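Long-range contact in octenoyl-CoA reductase/carboxylase (Streptomyces sp., PDB 4A0S), which probably catalyses the NADPH-dependent reductive carboxylation of 2-octenoyl-CoA, supplying an extender unit for polyketide biosynthesis: residues Leu50-Glu64 and Trp102-Gly114. Residues are numbered along the deposited sequence; the frame is centred on the assembly and turned at random.
Sequences LRLGEVPMPELAPDE and WATRHDQPYHVLG
R105 and E64 form an end-on bidentate salt bridge: NH2 meets OE2 of E64 at 2.5 Å, and NH1 meets the syn lone pair of OE1 at 2.6 Å. Guanidinium and carboxylate are nearly coplanar, 24° apart. NH1 also donates to O of E59 (2.6 Å), while the bend in R105 at chi3 (-51°) turns NE back to O of W102, fixing the rotation of the head. OE1 is shared, since A61 N reaches it from above the carboxylate plane and thereby ties the 61-64 type I turn to the ion pair. With an alanine in place of R105, the buried carboxylate of E64 would probably lose this countercharge and the carbonyl of E59 this donor.

Beside this pair, one face of the W102 indole carries two CH-pi contacts, A61 CA 3.6 Å from the six-membered ring centroid and P62 CD 3.7 Å from the five-membered one; E59 CG lies in plane at its edge, the carboxylate turned steeply against the indole. Further along, V55 CB sits over one face of the Y110 ring, toward its rim, in a CH-pi contact 4.0 Å from the centroid; Q108 CB lies over the opposite face. P56 CD touches CE1 of Y110 at 3.5 Å.

W102 NE1 donates a hydrogen bond to I126 O of the second subunit, placing this end at a subunit interface. Both segments lie in the enoyl-reductase region, consistent with the GroES-like domain of medium-chain dehydrogenases. Strands 54-56 and 110-112 cross at -101° without pairing directly; both pair antiparallel with strand 24-31, while P58, L60 and E64 pack on V178 of strand 176-180.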
ATOM      1  N   LEU A  50      41.281  14.897  -1.613  1.00 26.52           N
ATOM      2  CA  LEU A  50      40.763  15.383  -2.888  1.00 25.81           C
ATOM      3  C   LEU A  50      41.866  15.870  -3.808  1.00 26.50           C
ATOM      4  O   LEU A  50      42.757  16.602  -3.381  1.00 27.22           O
ATOM      5  CB  LEU A  50      39.718  16.470  -2.668  1.00 25.18           C
ATOM      6  CG  LEU A  50      38.385  15.896  -2.173  1.00 24.28           C
ATOM      7  CD1 LEU A  50      37.417  17.005  -1.776  1.00 23.54           C
ATOM      8  CD2 LEU A  50      37.740  14.965  -3.218  1.00 22.56           C
ATOM      9  N   ARG A  51      41.822  15.422  -5.058  1.00 26.50           N
ATOM     10  CA  ARG A  51      42.781  15.831  -6.082  1.00 27.32           C
ATOM     11  C   ARG A  51      41.998  16.463  -7.207  1.00 26.42           C
ATOM     12  O   ARG A  51      40.861  16.064  -7.467  1.00 25.59           O
ATOM     13  CB  ARG A  51      43.564  14.642  -6.642  1.00 27.99           C
ATOM     14  CG  ARG A  51      44.100  13.643  -5.611  1.00 31.86           C
ATOM     15  CD  ARG A  51      45.424  14.066  -4.986  1.00 36.82           C
ATOM     16  NE  ARG A  51      45.595  13.454  -3.663  1.00 40.71           N
ATOM     17  CZ  ARG A  51      46.524  13.805  -2.769  1.00 41.69           C
ATOM     18  NH1 ARG A  51      47.396  14.763  -3.046  1.00 42.91           N
ATOM     19  NH2 ARG A  51      46.582  13.187  -1.593  1.00 42.21           N
ATOM     20  N   LEU A  52      42.581  17.472  -7.847  1.00 26.14           N
ATOM     21  CA  LEU A  52      41.991  18.002  -9.057  1.00 25.49           C
ATOM     22  C   LEU A  52      43.017  17.920 -10.158  1.00 25.97           C
ATOM     23  O   LEU A  52      44.075  18.544 -10.081  1.00 26.37           O
ATOM     24  CB  LEU A  52      41.514  19.439  -8.874  1.00 25.54           C
ATOM     25  CG  LEU A  52      40.689  20.004 -10.028  1.00 25.35           C
ATOM     26  CD1 LEU A  52      39.344  19.294 -10.142  1.00 23.96           C
ATOM     27  CD2 LEU A  52      40.479  21.503  -9.788  1.00 25.63           C
ATOM     28  N   GLY A  53      42.695  17.132 -11.180  1.00 25.45           N
ATOM     29  CA  GLY A  53      43.590  16.959 -12.311  1.00 25.95           C
ATOM     30  C   GLY A  53      42.924  16.144 -13.395  1.00 25.59           C
ATOM     31  O   GLY A  53      41.784  15.640 -13.224  1.00 24.36           O
ATOM     32  N   GLU A  54      43.640  16.032 -14.512  1.00 25.90           N
ATOM     33  CA  GLU A  54      43.176  15.297 -15.668  1.00 25.58           C
ATOM     34  C   GLU A  54      43.087  13.812 -15.367  1.00 25.14           C
ATOM     35  O   GLU A  54      43.981  13.223 -14.766  1.00 25.86           O
ATOM     36  CB  GLU A  54      44.096  15.533 -16.870  1.00 26.68           C
ATOM     37  CG  GLU A  54      44.154  16.981 -17.380  1.00 28.92           C
ATOM     38  CD  GLU A  54      42.818  17.489 -17.904  1.00 30.08           C
ATOM     39  OE1 GLU A  54      42.278  16.885 -18.854  1.00 30.89           O
ATOM     40  OE2 GLU A  54      42.305  18.500 -17.370  1.00 32.45           O
ATOM     41  N   VAL A  55      41.987  13.208 -15.784  1.00 23.61           N
ATOM     42  CA  VAL A  55      41.832  11.780 -15.681  1.00 23.19           C
ATOM     43  C   VAL A  55      41.452  11.275 -17.067  1.00 23.15           C
ATOM     44  O   VAL A  55      40.890  12.027 -17.864  1.00 22.77           O
ATOM     45  CB  VAL A  55      40.745  11.367 -14.636  1.00 22.25           C
ATOM     46  CG1 VAL A  55      41.139  11.786 -13.228  1.00 22.11           C
ATOM     47  CG2 VAL A  55      39.406  11.949 -15.016  1.00 20.67           C
ATOM     48  N   PRO A  56      41.756  10.006 -17.367  1.00 23.64           N
ATOM     49  CA  PRO A  56      41.422   9.483 -18.686  1.00 23.51           C
ATOM     50  C   PRO A  56      39.925   9.511 -18.931  1.00 22.47           C
ATOM     51  O   PRO A  56      39.148   9.140 -18.051  1.00 21.50           O
ATOM     52  CB  PRO A  56      41.903   8.037 -18.610  1.00 24.37           C
ATOM     53  CG  PRO A  56      43.045   8.097 -17.631  1.00 25.50           C
ATOM     54  CD  PRO A  56      42.565   9.051 -16.585  1.00 24.11           C
ATOM     55  N   MET A  57      39.529   9.962 -20.118  1.00 22.48           N
ATOM     56  CA  MET A  57      38.152   9.815 -20.575  1.00 21.19           C
ATOM     57  C   MET A  57      37.850   8.330 -20.815  1.00 20.82           C
ATOM     58  O   MET A  57      38.513   7.716 -21.649  1.00 21.40           O
ATOM     59  CB  MET A  57      37.962  10.570 -21.883  1.00 21.37           C
ATOM     60  CG  MET A  57      36.588  10.427 -22.488  1.00 20.29           C
ATOM     61  SD  MET A  57      35.306  11.150 -21.436  1.00 20.13           S
ATOM     62  CE  MET A  57      35.579  12.895 -21.677  1.00 18.56           C
ATOM     63  N   PRO A  58      36.844   7.760 -20.115  1.00 19.85           N
ATOM     64  CA  PRO A  58      36.549   6.350 -20.385  1.00 19.74           C
ATOM     65  C   PRO A  58      35.762   6.179 -21.666  1.00 19.34           C
ATOM     66  O   PRO A  58      35.219   7.150 -22.202  1.00 19.36           O
ATOM     67  CB  PRO A  58      35.676   5.946 -19.196  1.00 18.89           C
ATOM     68  CG  PRO A  58      34.949   7.189 -18.853  1.00 18.57           C
ATOM     69  CD  PRO A  58      35.948   8.303 -19.076  1.00 19.16           C
ATOM     70  N   GLU A  59      35.728   4.949 -22.157  1.00 19.33           N
ATOM     71  CA  GLU A  59      34.878   4.592 -23.261  1.00 19.33           C
ATOM     72  C   GLU A  59      33.433   4.524 -22.770  1.00 18.31           C
ATOM     73  O   GLU A  59      33.138   4.032 -21.663  1.00 17.70           O
ATOM     74  CB  GLU A  59      35.331   3.270 -23.849  1.00 20.13           C
ATOM     75  CG  GLU A  59      34.514   2.754 -25.015  1.00 21.76           C
ATOM     76  CD  GLU A  59      34.954   1.365 -25.453  1.00 25.21           C
ATOM     77  OE1 GLU A  59      35.706   0.698 -24.705  1.00 24.00           O
ATOM     78  OE2 GLU A  59      34.538   0.939 -26.552  1.00 26.17           O
ATOM     79  N   LEU A  60      32.549   5.065 -23.590  1.00 17.62           N
ATOM     80  CA  LEU A  60      31.138   5.120 -23.266  1.00 17.06           C
ATOM     81  C   LEU A  60      30.453   3.779 -23.549  1.00 16.58           C
ATOM     82  O   LEU A  60      30.584   3.219 -24.623  1.00 16.50           O
ATOM     83  CB  LEU A  60      30.512   6.214 -24.114  1.00 17.29           C
ATOM     84  CG  LEU A  60      29.341   6.996 -23.557  1.00 17.26           C
ATOM     85  CD1 LEU A  60      29.698   7.632 -22.200  1.00 17.53           C
ATOM     86  CD2 LEU A  60      28.998   8.019 -24.603  1.00 16.26           C
ATOM     87  N   ALA A  61      29.733   3.263 -22.568  1.00 15.97           N
ATOM     88  CA  ALA A  61      28.958   2.030 -22.733  1.00 15.55           C
ATOM     89  C   ALA A  61      27.749   2.349 -23.585  1.00 15.14           C
ATOM     90  O   ALA A  61      27.401   3.509 -23.732  1.00 15.02           O
ATOM     91  CB  ALA A  61      28.523   1.497 -21.370  1.00 15.10           C
ATOM     92  N   PRO A  62      27.086   1.324 -24.141  1.00 15.21           N
ATOM     93  CA  PRO A  62      26.012   1.667 -25.075  1.00 15.18           C
ATOM     94  C   PRO A  62      24.789   2.312 -24.423  1.00 14.82           C
ATOM     95  O   PRO A  62      24.004   2.969 -25.112  1.00 14.84           O
ATOM     96  CB  PRO A  62      25.632   0.323 -25.705  1.00 15.40           C
ATOM     97  CG  PRO A  62      26.163  -0.707 -24.756  1.00 15.54           C
ATOM     98  CD  PRO A  62      27.373  -0.118 -24.128  1.00 15.43           C
ATOM     99  N   ASP A  63      24.636   2.137 -23.117  1.00 14.57           N
ATOM    100  CA  ASP A  63      23.465   2.653 -22.424  1.00 14.30           C
ATOM    101  C   ASP A  63      23.867   3.926 -21.671  1.00 14.14           C
ATOM    102  O   ASP A  63      23.114   4.441 -20.853  1.00 13.94           O
ATOM    103  CB  ASP A  63      22.955   1.620 -21.436  1.00 14.21           C
ATOM    104  CG  ASP A  63      23.963   1.328 -20.338  1.00 15.69           C
ATOM    105  OD1 ASP A  63      25.194   1.437 -20.592  1.00 16.95           O
ATOM    106  OD2 ASP A  63      23.535   1.006 -19.206  1.00 20.26           O
ATOM    107  N   GLU A  64      25.055   4.433 -21.970  1.00 14.29           N
ATOM    108  CA  GLU A  64      25.569   5.572 -21.227  1.00 14.22           C
ATOM    109  C   GLU A  64      25.580   6.846 -22.027  1.00 14.34           C
ATOM    110  O   GLU A  64      25.532   6.829 -23.250  1.00 14.56           O
ATOM    111  CB  GLU A  64      26.974   5.291 -20.740  1.00 14.38           C
ATOM    112  CG  GLU A  64      27.018   4.458 -19.486  1.00 14.28           C
ATOM    113  CD  GLU A  64      28.418   3.967 -19.187  1.00 15.12           C
ATOM    114  OE1 GLU A  64      29.359   4.329 -19.924  1.00 15.76           O
ATOM    115  OE2 GLU A  64      28.590   3.202 -18.217  1.00 17.29           O
ATOM    116  N   TRP A 102      31.275  -3.904 -19.281  1.00 17.42           N
ATOM    117  CA  TRP A 102      31.422  -2.463 -19.190  1.00 17.20           C
ATOM    118  C   TRP A 102      31.753  -1.984 -17.797  1.00 17.00           C
ATOM    119  O   TRP A 102      32.349  -0.920 -17.645  1.00 17.21           O
ATOM    120  CB  TRP A 102      30.174  -1.780 -19.708  1.00 16.68           C
ATOM    121  CG  TRP A 102      30.068  -1.894 -21.184  1.00 16.92           C
ATOM    122  CD1 TRP A 102      29.252  -2.731 -21.888  1.00 17.04           C
ATOM    123  CD2 TRP A 102      30.827  -1.151 -22.151  1.00 18.02           C
ATOM    124  NE1 TRP A 102      29.449  -2.545 -23.248  1.00 19.20           N
ATOM    125  CE2 TRP A 102      30.414  -1.586 -23.432  1.00 18.24           C
ATOM    126  CE3 TRP A 102      31.819  -0.162 -22.058  1.00 18.03           C
ATOM    127  CZ2 TRP A 102      30.951  -1.058 -24.616  1.00 19.50           C
ATOM    128  CZ3 TRP A 102      32.347   0.370 -23.235  1.00 17.90           C
ATOM    129  CH2 TRP A 102      31.914  -0.092 -24.498  1.00 19.95           C
ATOM    130  N   ALA A 103      31.392  -2.770 -16.783  1.00 16.83           N
ATOM    131  CA  ALA A 103      31.620  -2.340 -15.399  1.00 16.62           C
ATOM    132  C   ALA A 103      33.096  -2.215 -15.049  1.00 17.27           C
ATOM    133  O   ALA A 103      33.440  -1.458 -14.148  1.00 16.71           O
ATOM    134  CB  ALA A 103      30.916  -3.256 -14.408  1.00 16.93           C
ATOM    135  N   THR A 104      33.968  -2.933 -15.758  1.00 17.80           N
ATOM    136  CA  THR A 104      35.376  -2.966 -15.331  1.00 19.17           C
ATOM    137  C   THR A 104      36.004  -1.577 -15.416  1.00 18.63           C
ATOM    138  O   THR A 104      36.941  -1.288 -14.707  1.00 19.33           O
ATOM    139  CB  THR A 104      36.271  -3.996 -16.095  1.00 20.14           C
ATOM    140  OG1 THR A 104      36.613  -3.474 -17.376  1.00 23.70           O
ATOM    141  CG2 THR A 104      35.582  -5.330 -16.248  1.00 20.43           C
ATOM    142  N   ARG A 105      35.461  -0.719 -16.274  1.00 18.09           N
ATOM    143  CA  ARG A 105      35.966   0.650 -16.411  1.00 17.92           C
ATOM    144  C   ARG A 105      35.989   1.407 -15.098  1.00 17.73           C
ATOM    145  O   ARG A 105      36.849   2.260 -14.900  1.00 17.65           O
ATOM    146  CB  ARG A 105      35.149   1.450 -17.418  1.00 17.24           C
ATOM    147  CG  ARG A 105      35.251   0.978 -18.872  1.00 17.16           C
ATOM    148  CD  ARG A 105      34.107   1.631 -19.629  1.00 17.14           C
ATOM    149  NE  ARG A 105      32.854   1.397 -18.897  1.00 17.23           N
ATOM    150  CZ  ARG A 105      31.796   2.196 -18.896  1.00 16.00           C
ATOM    151  NH1 ARG A 105      31.787   3.323 -19.600  1.00 16.85           N
ATOM    152  NH2 ARG A 105      30.737   1.849 -18.188  1.00 15.27           N
ATOM    153  N   HIS A 106      35.060   1.078 -14.201  1.00 17.42           N
ATOM    154  CA  HIS A 106      34.936   1.773 -12.930  1.00 17.91           C
ATOM    155  C   HIS A 106      36.122   1.582 -12.010  1.00 18.72           C
ATOM    156  O   HIS A 106      36.375   2.415 -11.143  1.00 18.95           O
ATOM    157  CB  HIS A 106      33.645   1.366 -12.233  1.00 17.21           C
ATOM    158  CG  HIS A 106      32.458   1.856 -12.960  1.00 16.71           C
ATOM    159  ND1 HIS A 106      32.026   3.158 -12.849  1.00 15.94           N
ATOM    160  CD2 HIS A 106      31.699   1.278 -13.914  1.00 15.62           C
ATOM    161  CE1 HIS A 106      31.005   3.343 -13.666  1.00 15.63           C
ATOM    162  NE2 HIS A 106      30.793   2.219 -14.326  1.00 16.60           N
ATOM    163  N   ASP A 107      36.857   0.501 -12.236  1.00 19.80           N
ATOM    164  CA  ASP A 107      37.970   0.176 -11.371  1.00 21.21           C
ATOM    165  C   ASP A 107      39.215   0.846 -11.931  1.00 21.47           C
ATOM    166  O   ASP A 107      39.826   0.394 -12.899  1.00 22.21           O
ATOM    167  CB  ASP A 107      38.094  -1.338 -11.193  1.00 21.71           C
ATOM    168  CG  ASP A 107      39.329  -1.742 -10.419  1.00 24.39           C
ATOM    169  OD1 ASP A 107      39.926  -0.898  -9.702  1.00 23.85           O
ATOM    170  OD2 ASP A 107      39.685  -2.930 -10.520  1.00 25.38           O
ATOM    171  N   GLN A 108      39.540   1.972 -11.308  1.00 21.91           N
ATOM    172  CA  GLN A 108      40.613   2.848 -11.723  1.00 22.21           C
ATOM    173  C   GLN A 108      41.389   3.275 -10.480  1.00 23.22           C
ATOM    174  O   GLN A 108      40.824   3.263  -9.377  1.00 22.85           O
ATOM    175  CB  GLN A 108      40.021   4.082 -12.425  1.00 21.51           C
ATOM    176  CG  GLN A 108      39.316   3.796 -13.749  1.00 21.02           C
ATOM    177  CD  GLN A 108      40.204   3.078 -14.754  1.00 22.39           C
ATOM    178  OE1 GLN A 108      41.436   3.185 -14.695  1.00 22.81           O
ATOM    179  NE2 GLN A 108      39.591   2.335 -15.677  1.00 21.73           N
ATOM    180  N   PRO A 109      42.679   3.657 -10.648  1.00 24.21           N
ATOM    181  CA  PRO A 109      43.489   4.164  -9.537  1.00 24.86           C
ATOM    182  C   PRO A 109      43.037   5.557  -9.073  1.00 24.44           C
ATOM    183  O   PRO A 109      43.569   6.098  -8.097  1.00 24.72           O
ATOM    184  CB  PRO A 109      44.913   4.233 -10.119  1.00 26.18           C
ATOM    185  CG  PRO A 109      44.846   3.761 -11.520  1.00 26.13           C
ATOM    186  CD  PRO A 109      43.407   3.697 -11.932  1.00 24.59           C
ATOM    187  N   TYR A 110      42.064   6.118  -9.783  1.00 23.24           N
ATOM    188  CA  TYR A 110      41.465   7.395  -9.449  1.00 22.60           C
ATOM    189  C   TYR A 110      39.972   7.157  -9.329  1.00 21.47           C
ATOM    190  O   TYR A 110      39.424   6.239  -9.952  1.00 20.96           O
ATOM    191  CB  TYR A 110      41.744   8.432 -10.544  1.00 23.01           C
ATOM    192  CG  TYR A 110      41.254   8.017 -11.912  1.00 24.05           C
ATOM    193  CD1 TYR A 110      42.039   7.217 -12.750  1.00 28.00           C
ATOM    194  CD2 TYR A 110      39.992   8.415 -12.366  1.00 26.70           C
ATOM    195  CE1 TYR A 110      41.569   6.820 -14.019  1.00 29.49           C
ATOM    196  CE2 TYR A 110      39.524   8.029 -13.627  1.00 27.69           C
ATOM    197  CZ  TYR A 110      40.313   7.238 -14.438  1.00 29.69           C
ATOM    198  OH  TYR A 110      39.833   6.873 -15.674  1.00 33.30           O
ATOM    199  N   HIS A 111      39.319   7.968  -8.511  1.00 20.40           N
ATOM    200  CA  HIS A 111      37.887   7.926  -8.434  1.00 19.18           C
ATOM    201  C   HIS A 111      37.326   9.317  -8.605  1.00 18.60           C
ATOM    202  O   HIS A 111      37.530  10.179  -7.751  1.00 18.75           O
ATOM    203  CB  HIS A 111      37.428   7.346  -7.116  1.00 19.22           C
ATOM    204  CG  HIS A 111      35.946   7.200  -7.029  1.00 18.24           C
ATOM    205  ND1 HIS A 111      35.303   6.839  -5.868  1.00 17.85           N
ATOM    206  CD2 HIS A 111      34.980   7.355  -7.968  1.00 16.84           C
ATOM    207  CE1 HIS A 111      34.004   6.778  -6.098  1.00 17.14           C
ATOM    208  NE2 HIS A 111      33.783   7.091  -7.362  1.00 16.37           N
ATOM    209  N   VAL A 112      36.617   9.518  -9.711  1.00 17.67           N
ATOM    210  CA  VAL A 112      35.954  10.786  -9.966  1.00 16.84           C
ATOM    211  C   VAL A 112      34.616  10.834  -9.245  1.00 16.37           C
ATOM    212  O   VAL A 112      33.681  10.112  -9.575  1.00 15.90           O
ATOM    213  CB  VAL A 112      35.789  11.055 -11.453  1.00 16.79           C
ATOM    214  CG1 VAL A 112      35.173  12.456 -11.669  1.00 16.36           C
ATOM    215  CG2 VAL A 112      37.159  10.915 -12.166  1.00 17.09           C
ATOM    216  N   LEU A 113      34.562  11.714  -8.255  1.00 16.63           N
ATOM    217  CA  LEU A 113      33.424  11.856  -7.345  1.00 16.40           C
ATOM    218  C   LEU A 113      32.352  12.742  -7.932  1.00 15.99           C
ATOM    219  O   LEU A 113      32.534  13.296  -9.003  1.00 15.91           O
ATOM    220  CB  LEU A 113      33.903  12.471  -6.033  1.00 16.95           C
ATOM    221  CG  LEU A 113      35.092  11.778  -5.371  1.00 17.73           C
ATOM    222  CD1 LEU A 113      35.293  12.416  -4.028  1.00 18.11           C
ATOM    223  CD2 LEU A 113      34.880  10.249  -5.218  1.00 18.16           C
ATOM    224  N   GLY A 114      31.245  12.900  -7.206  1.00 15.63           N
ATOM    225  CA  GLY A 114      30.192  13.790  -7.641  1.00 15.26           C
ATOM    226  C   GLY A 114      29.015  12.934  -8.020  1.00 14.93           C
ATOM    227  O   GLY A 114      29.105  12.092  -8.912  1.00 14.75           O
TER
HETATM  228  O   HOH W   1      37.713   9.477 -16.128  1.00  2.00           O